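Local coordinates for G protein alpha subunit (PDB 4FID) that binds GDP and, as the nucleotide-binding alpha subunit of a heterotrimeric G protein, probably hydrolyses GTP to relay signals across the membrane of Entamoeba histolytica, at residues D186-V191 and A229-F234; I27-G32 and F156-I161. All blocks are in the same frame, centred on the assembly; numbering follows the deposited sequence.

Contact 1 (D186-V191 and A229-F234); sequences DCAIFV and AVKLIF
Asp186 O accepts the first cross-strand bond, from Val230 N at 3.0 Å, and four more follow as the two parallel strands run side by side. Val230 O takes Ala188 N at 2.8 Å, and Ala188 O in turn accepts Leu232 N over 3.1 Å. Leu232 O and Phe190 O continue the ladder, binding Phe190 N and Phe234 N. Ala188 and Phe190 on one strand, and Val230 and Leu232 on the other, thus spend both N-H and C=O across the pair, while the backbones of Cys187, Ile189 and Val191 bond to strand 6-12 on the other flank. Two side-chain polar atoms also have partners: buried Lys231 curls back so that NZ gives a bond to Ala229 O at 2.9 Å and another to Leu226 O, and Asp186 OD2 binds Thr7 N. Between the side chains, Ile189 CG2, anti to the backbone N, sits over the centre of the Phe234 ring, 3.8 Å from its centroid, a CH-pi contact. Phe190 and Ile233 instead face helix 209-222. Joined by that helix, the strands form a beta-alpha-beta crossover in the central sheet of the Ras-like P-loop fold, where Val191 lies beside the GDP-binding Lys18.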
ATOM      1  N   ASP A 186     -19.053   1.014  12.579  1.00 34.60           N
ATOM      2  CA  ASP A 186     -18.545   0.757  13.926  1.00 38.50           C
ATOM      3  C   ASP A 186     -17.105   1.217  14.086  1.00 40.75           C
ATOM      4  O   ASP A 186     -16.701   1.679  15.162  1.00 39.21           O
ATOM      5  CB  ASP A 186     -18.704  -0.721  14.297  1.00 34.18           C
ATOM      6  CG  ASP A 186     -20.154  -1.172  14.221  1.00 43.89           C
ATOM      7  OD1 ASP A 186     -21.018  -0.458  14.777  1.00 48.90           O
ATOM      8  OD2 ASP A 186     -20.435  -2.209  13.580  1.00 41.69           O
ATOM      9  N   CYS A 187     -16.351   1.113  12.996  1.00 36.22           N
ATOM     10  CA  CYS A 187     -14.934   1.410  13.016  1.00 36.49           C
ATOM     11  C   CYS A 187     -14.451   2.001  11.692  1.00 35.38           C
ATOM     12  O   CYS A 187     -14.779   1.515  10.612  1.00 39.25           O
ATOM     13  CB  CYS A 187     -14.149   0.140  13.335  1.00 36.54           C
ATOM     14  SG  CYS A 187     -12.373   0.328  13.203  1.00 41.20           S
ATOM     15  N   ALA A 188     -13.669   3.061  11.792  1.00 28.50           N
ATOM     16  CA  ALA A 188     -13.066   3.667  10.626  1.00 28.51           C
ATOM     17  C   ALA A 188     -11.557   3.445  10.704  1.00 27.58           C
ATOM     18  O   ALA A 188     -10.930   3.831  11.663  1.00 29.25           O
ATOM     19  CB  ALA A 188     -13.397   5.149  10.589  1.00 23.09           C
ATOM     20  N   ILE A 189     -10.982   2.784   9.713  1.00 26.44           N
ATOM     21  CA  ILE A 189      -9.548   2.569   9.704  1.00 25.52           C
ATOM     22  C   ILE A 189      -8.865   3.479   8.672  1.00 31.21           C
ATOM     23  O   ILE A 189      -9.122   3.374   7.472  1.00 33.60           O
ATOM     24  CB  ILE A 189      -9.223   1.097   9.405  1.00 25.94           C
ATOM     25  CG1 ILE A 189      -9.878   0.191  10.455  1.00 29.52           C
ATOM     26  CG2 ILE A 189      -7.710   0.873   9.353  1.00 25.56           C
ATOM     27  CD1 ILE A 189      -9.436  -1.273  10.383  1.00 28.61           C
ATOM     28  N   PHE A 190      -8.007   4.383   9.139  1.00 28.67           N
ATOM     29  CA  PHE A 190      -7.275   5.260   8.231  1.00 32.81           C
ATOM     30  C   PHE A 190      -5.888   4.684   7.942  1.00 35.27           C
ATOM     31  O   PHE A 190      -5.102   4.455   8.857  1.00 30.95           O
ATOM     32  CB  PHE A 190      -7.155   6.686   8.800  1.00 31.18           C
ATOM     33  CG  PHE A 190      -6.403   7.640   7.908  1.00 34.03           C
ATOM     34  CD1 PHE A 190      -7.008   8.186   6.778  1.00 39.11           C
ATOM     35  CD2 PHE A 190      -5.092   7.998   8.197  1.00 35.05           C
ATOM     36  CE1 PHE A 190      -6.325   9.074   5.945  1.00 37.76           C
ATOM     37  CE2 PHE A 190      -4.389   8.880   7.364  1.00 37.79           C
ATOM     38  CZ  PHE A 190      -5.015   9.425   6.242  1.00 40.98           C
ATOM     39  N   VAL A 191      -5.604   4.449   6.664  1.00 31.62           N
ATOM     40  CA  VAL A 191      -4.325   3.922   6.249  1.00 22.49           C
ATOM     41  C   VAL A 191      -3.476   5.017   5.646  1.00 26.70           C
ATOM     42  O   VAL A 191      -3.963   5.838   4.843  1.00 28.58           O
ATOM     43  CB  VAL A 191      -4.484   2.828   5.182  1.00 22.65           C
ATOM     44  CG1 VAL A 191      -3.143   2.053   4.997  1.00 15.67           C
ATOM     45  CG2 VAL A 191      -5.615   1.897   5.541  1.00 21.91           C
ATOM     46  N   ALA A 229     -17.830   5.980  15.675  1.00 49.29           N
ATOM     47  CA  ALA A 229     -16.872   5.011  15.133  1.00 40.37           C
ATOM     48  C   ALA A 229     -15.503   5.088  15.793  1.00 38.33           C
ATOM     49  O   ALA A 229     -14.950   6.173  15.971  1.00 40.60           O
ATOM     50  CB  ALA A 229     -16.754   5.124  13.614  1.00 27.86           C
ATOM     51  N   VAL A 230     -14.974   3.924  16.165  1.00 42.07           N
ATOM     52  CA  VAL A 230     -13.596   3.801  16.641  1.00 39.08           C
ATOM     53  C   VAL A 230     -12.643   4.228  15.538  1.00 35.29           C
ATOM     54  O   VAL A 230     -12.826   3.874  14.376  1.00 36.30           O
ATOM     55  CB  VAL A 230     -13.244   2.342  17.039  1.00 44.74           C
ATOM     56  CG1 VAL A 230     -11.983   2.312  17.878  1.00 47.79           C
ATOM     57  CG2 VAL A 230     -14.365   1.731  17.816  1.00 51.41           C
ATOM     58  N   LYS A 231     -11.612   4.974  15.903  1.00 36.83           N
ATOM     59  CA  LYS A 231     -10.651   5.450  14.922  1.00 33.61           C
ATOM     60  C   LYS A 231      -9.307   4.743  15.083  1.00 30.41           C
ATOM     61  O   LYS A 231      -8.650   4.849  16.130  1.00 35.28           O
ATOM     62  CB  LYS A 231     -10.472   6.958  15.068  1.00 36.03           C
ATOM     63  CG  LYS A 231     -11.773   7.743  15.239  1.00 40.16           C
ATOM     64  CD  LYS A 231     -12.663   7.643  14.006  1.00 38.13           C
ATOM     65  CE  LYS A 231     -13.662   8.775  14.000  1.00 41.75           C
ATOM     66  NZ  LYS A 231     -14.368   8.902  15.298  1.00 44.98           N
ATOM     67  N   LEU A 232      -8.901   4.036  14.038  1.00 21.86           N
ATOM     68  CA  LEU A 232      -7.628   3.332  14.009  1.00 23.78           C
ATOM     69  C   LEU A 232      -6.784   3.913  12.901  1.00 28.84           C
ATOM     70  O   LEU A 232      -7.316   4.342  11.877  1.00 36.53           O
ATOM     71  CB  LEU A 232      -7.847   1.843  13.704  1.00 29.11           C
ATOM     72  CG  LEU A 232      -8.122   0.900  14.879  1.00 33.44           C
ATOM     73  CD1 LEU A 232      -9.287   1.426  15.720  1.00 35.16           C
ATOM     74  CD2 LEU A 232      -8.368  -0.547  14.409  1.00 24.54           C
ATOM     75  N   ILE A 233      -5.470   3.904  13.076  1.00 26.97           N
ATOM     76  CA  ILE A 233      -4.582   4.321  12.005  1.00 27.32           C
ATOM     77  C   ILE A 233      -3.609   3.212  11.720  1.00 27.40           C
ATOM     78  O   ILE A 233      -2.937   2.740  12.633  1.00 34.86           O
ATOM     79  CB  ILE A 233      -3.775   5.570  12.377  1.00 28.85           C
ATOM     80  CG1 ILE A 233      -4.691   6.763  12.544  1.00 31.59           C
ATOM     81  CG2 ILE A 233      -2.764   5.902  11.283  1.00 32.45           C
ATOM     82  CD1 ILE A 233      -3.923   8.022  12.809  1.00 38.25           C
ATOM     83  N   PHE A 234      -3.517   2.797  10.462  1.00 20.40           N
ATOM     84  CA  PHE A 234      -2.485   1.843  10.075  1.00 24.39           C
ATOM     85  C   PHE A 234      -1.380   2.628   9.412  1.00 25.15           C
ATOM     86  O   PHE A 234      -1.559   3.210   8.346  1.00 29.94           O
ATOM     87  CB  PHE A 234      -3.000   0.763   9.107  1.00 22.46           C
ATOM     88  CG  PHE A 234      -3.904  -0.274   9.741  1.00 24.75           C
ATOM     89  CD1 PHE A 234      -4.190  -0.249  11.100  1.00 26.57           C
ATOM     90  CD2 PHE A 234      -4.474  -1.278   8.957  1.00 27.76           C
ATOM     91  CE1 PHE A 234      -5.036  -1.203  11.676  1.00 26.50           C
ATOM     92  CE2 PHE A 234      -5.310  -2.239   9.513  1.00 29.70           C
ATOM     93  CZ  PHE A 234      -5.594  -2.200  10.886  1.00 33.26           C
TER

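Contact 2 (I27-G32 and F156-I161); sequences ILFGGG and FVVKDI
Phe29, just past the helix that follows the P-loop of this Ras-like domain, packs on Phe156 and Val158 at the tip of the beta hairpin made by strands 152-157 and 162-167. The dense part is gathered around the Phe29 side chain. The two faces of its ring are taken from opposite sides: Leu28 CB comes over one, and Val158 CB over the other, 4.2 Å from the ring centroid, a CH-pi contact offset toward the rim. Phe29 CG is anti to its own carbonyl carbon (chi1 -56°), which sets the ring beside Val158. Lower down, Phe29 CB meets Phe156 CB at 3.5 Å. Val157 O also belongs here, lying 3.2 Å from Phe29 CB and 3.4 Å from Phe29 CD1, obliquely to the ring.

The two phenyl rings are less intimate. Their planes are inclined by 29° and slid apart, with centroids 6.0 Å from each other, so they barely overlap. The Phe156 ring also meets that of Phe163 on the adjacent strand, their planes nearly parallel. Helix 312-332 adds Phe319 against Phe29, and Met320 and Val323 against Val158, making this a junction of three pieces of the fold.

Toward solvent the contact thins out. Val157 is exposed, and its side chain makes no close contact with 27-32. On the helix side the chain runs off through Gly30 and the exposed Gly31. On the hairpin side Lys159 and Asp160, both at positive phi, form an exposed turn, spanned by Val158 N bonding to Ile161 O. With no polar bond between the segments, van der Waals packing holds them together. At the boundary of the dense part, the backbone N of Gly30 lies 3.6 Å from Phe156 CB.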
ATOM      1  N   ILE A  27      -8.260 -12.552   1.621  1.00 36.52           N
ATOM      2  CA  ILE A  27      -7.484 -13.793   1.592  1.00 40.93           C
ATOM      3  C   ILE A  27      -7.538 -14.489   2.956  1.00 43.29           C
ATOM      4  O   ILE A  27      -7.753 -15.694   3.040  1.00 40.47           O
ATOM      5  CB  ILE A  27      -5.972 -13.621   1.222  1.00 34.02           C
ATOM      6  CG1 ILE A  27      -5.748 -12.998  -0.162  1.00 30.07           C
ATOM      7  CG2 ILE A  27      -5.308 -14.965   1.244  1.00 30.77           C
ATOM      8  CD1 ILE A  27      -6.552 -13.645  -1.208  1.00 43.39           C
ATOM      9  N   LEU A  28      -7.341 -13.718   4.024  1.00 44.32           N
ATOM     10  CA  LEU A  28      -7.202 -14.283   5.366  1.00 40.66           C
ATOM     11  C   LEU A  28      -8.514 -14.726   5.984  1.00 44.43           C
ATOM     12  O   LEU A  28      -8.547 -15.688   6.738  1.00 47.43           O
ATOM     13  CB  LEU A  28      -6.540 -13.279   6.313  1.00 35.08           C
ATOM     14  CG  LEU A  28      -5.096 -12.891   6.000  1.00 34.28           C
ATOM     15  CD1 LEU A  28      -4.646 -11.673   6.821  1.00 32.57           C
ATOM     16  CD2 LEU A  28      -4.201 -14.080   6.239  1.00 29.22           C
ATOM     17  N   PHE A  29      -9.594 -14.012   5.694  1.00 45.62           N
ATOM     18  CA  PHE A  29     -10.845 -14.289   6.377  1.00 49.23           C
ATOM     19  C   PHE A  29     -12.009 -14.498   5.417  1.00 58.83           C
ATOM     20  O   PHE A  29     -12.972 -15.178   5.759  1.00 65.61           O
ATOM     21  CB  PHE A  29     -11.174 -13.176   7.373  1.00 49.82           C
ATOM     22  CG  PHE A  29     -10.087 -12.915   8.400  1.00 48.88           C
ATOM     23  CD1 PHE A  29      -9.845 -13.816   9.426  1.00 47.56           C
ATOM     24  CD2 PHE A  29      -9.342 -11.744   8.361  1.00 42.36           C
ATOM     25  CE1 PHE A  29      -8.864 -13.564  10.378  1.00 44.77           C
ATOM     26  CE2 PHE A  29      -8.375 -11.488   9.303  1.00 42.28           C
ATOM     27  CZ  PHE A  29      -8.129 -12.404  10.315  1.00 43.80           C
ATOM     28  N   GLY A  30     -11.934 -13.899   4.228  1.00 59.35           N
ATOM     29  CA  GLY A  30     -12.919 -14.147   3.188  1.00 59.04           C
ATOM     30  C   GLY A  30     -12.588 -15.480   2.534  1.00 60.74           C
ATOM     31  O   GLY A  30     -11.970 -16.343   3.155  1.00 66.49           O
ATOM     32  N   GLY A  31     -12.975 -15.661   1.281  1.00 54.93           N
ATOM     33  CA  GLY A  31     -12.614 -16.886   0.590  1.00 58.35           C
ATOM     34  C   GLY A  31     -11.465 -16.740  -0.399  1.00 53.84           C
ATOM     35  O   GLY A  31     -11.291 -17.552  -1.312  1.00 51.20           O
ATOM     36  N   GLY A  32     -10.665 -15.702  -0.229  1.00 45.36           N
ATOM     37  CA  GLY A  32      -9.636 -15.442  -1.209  1.00 42.21           C
ATOM     38  C   GLY A  32     -10.243 -15.154  -2.565  1.00 42.41           C
ATOM     39  O   GLY A  32     -11.417 -14.800  -2.680  1.00 46.14           O
ATOM     40  N   PHE A 156     -16.300 -10.835   5.709  1.00 62.46           N
ATOM     41  CA  PHE A 156     -15.496 -11.948   6.185  1.00 65.64           C
ATOM     42  C   PHE A 156     -15.970 -12.351   7.585  1.00 69.94           C
ATOM     43  O   PHE A 156     -16.954 -11.809   8.099  1.00 64.43           O
ATOM     44  CB  PHE A 156     -14.002 -11.609   6.162  1.00 59.83           C
ATOM     45  CG  PHE A 156     -13.672 -10.262   6.724  1.00 59.68           C
ATOM     46  CD1 PHE A 156     -13.859  -9.118   5.973  1.00 61.88           C
ATOM     47  CD2 PHE A 156     -13.157 -10.137   8.004  1.00 59.99           C
ATOM     48  CE1 PHE A 156     -13.555  -7.867   6.500  1.00 59.09           C
ATOM     49  CE2 PHE A 156     -12.846  -8.891   8.532  1.00 53.43           C
ATOM     50  CZ  PHE A 156     -13.044  -7.757   7.780  1.00 49.90           C
ATOM     51  N   VAL A 157     -15.289 -13.331   8.175  1.00 72.60           N
ATOM     52  CA  VAL A 157     -15.547 -13.758   9.544  1.00 66.47           C
ATOM     53  C   VAL A 157     -14.195 -13.818  10.232  1.00 62.30           C
ATOM     54  O   VAL A 157     -13.204 -14.171   9.610  1.00 64.70           O
ATOM     55  CB  VAL A 157     -16.206 -15.161   9.601  1.00 57.66           C
ATOM     56  CG1 VAL A 157     -16.032 -15.782  10.976  1.00 61.54           C
ATOM     57  CG2 VAL A 157     -17.685 -15.092   9.238  1.00 54.33           C
ATOM     58  N   VAL A 158     -14.136 -13.443  11.501  1.00 60.97           N
ATOM     59  CA  VAL A 158     -12.910 -13.636  12.265  1.00 65.12           C
ATOM     60  C   VAL A 158     -13.222 -14.190  13.657  1.00 69.67           C
ATOM     61  O   VAL A 158     -13.919 -13.555  14.454  1.00 64.44           O
ATOM     62  CB  VAL A 158     -12.010 -12.362  12.309  1.00 61.28           C
ATOM     63  CG1 VAL A 158     -12.828 -11.117  12.559  1.00 60.52           C
ATOM     64  CG2 VAL A 158     -10.900 -12.507  13.350  1.00 56.35           C
ATOM     65  N   LYS A 159     -12.718 -15.397  13.918  1.00 75.72           N
ATOM     66  CA  LYS A 159     -12.982 -16.100  15.165  1.00 79.91           C
ATOM     67  C   LYS A 159     -14.488 -16.171  15.428  1.00 75.34           C
ATOM     68  O   LYS A 159     -14.959 -15.902  16.536  1.00 71.36           O
ATOM     69  CB  LYS A 159     -12.239 -15.429  16.324  1.00 86.20           C
ATOM     70  CG  LYS A 159     -12.185 -16.253  17.606  1.00 95.65           C
ATOM     71  CD  LYS A 159     -11.257 -15.619  18.644  1.00 98.23           C
ATOM     72  CE  LYS A 159     -11.433 -16.259  20.023  1.00 99.57           C
ATOM     73  NZ  LYS A 159     -11.191 -17.725  19.993  1.00 99.96           N
ATOM     74  N   ASP A 160     -15.232 -16.527  14.384  1.00 76.30           N
ATOM     75  CA  ASP A 160     -16.689 -16.665  14.459  1.00 82.98           C
ATOM     76  C   ASP A 160     -17.410 -15.386  14.889  1.00 80.61           C
ATOM     77  O   ASP A 160     -18.020 -15.310  15.955  1.00 82.44           O
ATOM     78  CB  ASP A 160     -17.080 -17.855  15.340  1.00 90.48           C
ATOM     79  CG  ASP A 160     -16.813 -19.190  14.663  1.00 99.09           C
ATOM     80  OD1 ASP A 160     -17.188 -19.338  13.479  1.00103.66           O
ATOM     81  OD2 ASP A 160     -16.229 -20.087  15.308  1.00 99.48           O
ATOM     82  N   ILE A 161     -17.325 -14.384  14.024  1.00 74.70           N
ATOM     83  CA  ILE A 161     -17.915 -13.072  14.229  1.00 68.15           C
ATOM     84  C   ILE A 161     -17.960 -12.462  12.838  1.00 64.28           C
ATOM     85  O   ILE A 161     -16.937 -12.414  12.153  1.00 66.11           O
ATOM     86  CB  ILE A 161     -17.024 -12.185  15.124  1.00 66.76           C
ATOM     87  CG1 ILE A 161     -16.907 -12.757  16.531  1.00 62.80           C
ATOM     88  CG2 ILE A 161     -17.559 -10.761  15.198  1.00 64.71           C
ATOM     89  CD1 ILE A 161     -15.851 -12.074  17.347  1.00 58.10           C
TER

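From the N terminus, the chain passes through strand 6-12, the P-loop and helix 18-28 to open contact 2. This closes 124 residues later at 156-161, a long loop that takes in the helical domain inserted into the Ras-like domain. Contact 1 opens afterwards at 186-191 and closes at 229-234 round a much shorter loop bearing helix 209-222. The loops follow in series, neither nesting nor crossing. Both contacts reach one sheet, contact 2 at one edge strand, 152-157, and contact 1 further in, with strands 162-167 and 6-12 in between. Their centres are about 19 Å apart, yet helix 312-332 packs against both.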